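Tyrosinase (Burkholderia thailandensis, PDB 5ZRD) oxidises monophenols to catechol-type products at a pair of copper ions and works efficiently at acidic pH. Local coordinates at residues Met326-Val329 with Trp330-Thr334. Sequence-based numbering, arbitrary orientation.
Sequences MFWV and WQKQT
Gln331 lays its amide over one face of the Phe327 ring: the two planes are 18° apart, a stacked arrangement, and OE1 of Gln331 comes within 3.5 Å of CE1 of Phe327, displaced toward the rim rather than centred. CG of Gln331 beside the backbone N (chi1 -77°) turns the chain back toward the preceding turn, and its extended run beyond CG carries the amide to the phenylalanine. The same oxygen meets Trp328 differently. It lies at the indole edge, 3.4 Å from CE3 of Trp328, with amide and indole planes perpendicular, so a single carboxamide is wedged between one ring's face and another's edge. Polar bonds fix its rotation: OE1 accepts from Arg95 NH1 of helix 90-108, while NE2 reaches the carbonyls of His336 and Ile390, giving this buried group partners at both ends.

Lys332, one residue further along the helix, places CG over the five-membered ring of Trp328, 4.2 Å from its centroid and 20° off the normal, which meets the geometry of a CH-pi contact. The lysine chain then bends back, leaving NZ 3.8 Å from NE1 of Trp328, an approach of two hydrogen-bearing nitrogens and not a hydrogen bond. Gln333 lies alongside Val329, its NE2 3.6 Å from CG1 of Val329 and hydrogen-bonded to the carbonyl of Asp406.

Backbone bonds run from Trp330 N to Met326 O through Gln333 N to Val329 O. Phe327–Gln331, Trp328–Lys332 and Val329–Gln333 are i/i+4 pairs and Trp328–Gln331 is i/i+3, spacings that share one face of an alpha-helix, here the C-terminal part of helix 315-334, which also carries the copper ligand His320; Phe327 packs on helix 90-108, bearer of His94, within the helical di-copper core of the tyrosinase fold.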
# COMPACT_ATOMS: atom_id res chain seq x y z
N MET A 326 -24.78 19.29 31.47
CA MET A 326 -25.97 19.35 30.58
C MET A 326 -26.42 17.92 30.24
O MET A 326 -27.59 17.62 30.26
CB MET A 326 -25.66 20.14 29.30
CG MET A 326 -25.43 21.62 29.53
SD MET A 326 -26.98 22.52 29.83
CE MET A 326 -27.05 22.51 31.61
N PHE A 327 -25.48 17.05 29.96
CA PHE A 327 -25.79 15.64 29.75
C PHE A 327 -26.52 15.09 30.99
O PHE A 327 -27.49 14.36 30.85
CB PHE A 327 -24.49 14.89 29.44
CG PHE A 327 -24.59 13.41 29.28
CD1 PHE A 327 -25.79 12.77 29.02
CD2 PHE A 327 -23.46 12.63 29.40
CE1 PHE A 327 -25.85 11.39 28.85
CE2 PHE A 327 -23.51 11.25 29.22
CZ PHE A 327 -24.71 10.64 28.92
N TRP A 328 -26.08 15.46 32.18
CA TRP A 328 -26.66 14.94 33.43
C TRP A 328 -28.06 15.54 33.66
O TRP A 328 -28.98 14.83 34.09
CB TRP A 328 -25.71 15.20 34.62
CG TRP A 328 -26.26 14.74 35.94
CD1 TRP A 328 -26.61 15.53 36.99
CD2 TRP A 328 -26.55 13.39 36.34
NE1 TRP A 328 -27.11 14.77 38.01
CE2 TRP A 328 -27.07 13.45 37.64
CE3 TRP A 328 -26.44 12.15 35.72
CZ2 TRP A 328 -27.45 12.32 38.36
CZ3 TRP A 328 -26.81 11.02 36.42
CH2 TRP A 328 -27.30 11.11 37.73
N VAL A 329 -28.22 16.83 33.36
CA VAL A 329 -29.53 17.46 33.42
C VAL A 329 -30.51 16.79 32.45
O VAL A 329 -31.63 16.61 32.81
CB VAL A 329 -29.46 18.96 33.12
CG1 VAL A 329 -30.85 19.54 32.90
CG2 VAL A 329 -28.75 19.72 34.23
N TRP A 330 -30.07 16.44 31.24
CA TRP A 330 -30.93 15.82 30.28
C TRP A 330 -31.33 14.44 30.81
O TRP A 330 -32.46 14.02 30.61
CB TRP A 330 -30.26 15.72 28.90
CG TRP A 330 -31.04 14.93 27.89
CD1 TRP A 330 -32.00 15.41 27.04
CD2 TRP A 330 -30.97 13.52 27.66
NE1 TRP A 330 -32.50 14.39 26.28
CE2 TRP A 330 -31.89 13.22 26.63
CE3 TRP A 330 -30.24 12.47 28.23
CZ2 TRP A 330 -32.10 11.92 26.19
CZ3 TRP A 330 -30.42 11.19 27.76
CH2 TRP A 330 -31.36 10.91 26.77
N GLN A 331 -30.37 13.75 31.42
CA GLN A 331 -30.63 12.40 31.98
C GLN A 331 -31.72 12.53 33.04
O GLN A 331 -32.65 11.78 33.01
CB GLN A 331 -29.40 11.76 32.60
CG GLN A 331 -28.45 11.20 31.56
CD GLN A 331 -27.17 10.64 32.14
OE1 GLN A 331 -26.20 11.38 32.37
NE2 GLN A 331 -27.13 9.33 32.33
N LYS A 332 -31.63 13.58 33.87
CA LYS A 332 -32.60 13.79 34.98
C LYS A 332 -33.98 14.20 34.45
O LYS A 332 -34.98 13.62 34.85
CB LYS A 332 -32.12 14.90 35.93
CG LYS A 332 -30.89 14.58 36.78
CD LYS A 332 -31.03 14.94 38.27
CE LYS A 332 -30.94 16.42 38.62
NZ LYS A 332 -30.02 17.19 37.73
N GLN A 333 -34.02 15.20 33.56
CA GLN A 333 -35.26 15.73 33.04
C GLN A 333 -35.94 14.68 32.14
O GLN A 333 -37.11 14.83 31.91
CB GLN A 333 -35.09 17.02 32.24
CG GLN A 333 -34.66 18.24 33.06
CD GLN A 333 -34.68 19.52 32.24
OE1 GLN A 333 -35.06 19.51 31.07
NE2 GLN A 333 -34.29 20.65 32.83
N THR A 334 -35.27 13.64 31.63
CA THR A 334 -35.93 12.78 30.65
C THR A 334 -36.01 11.33 31.12
O THR A 334 -36.47 10.49 30.36
CB THR A 334 -35.25 12.76 29.26
OG1 THR A 334 -33.96 12.15 29.34
CG2 THR A 334 -35.16 14.13 28.61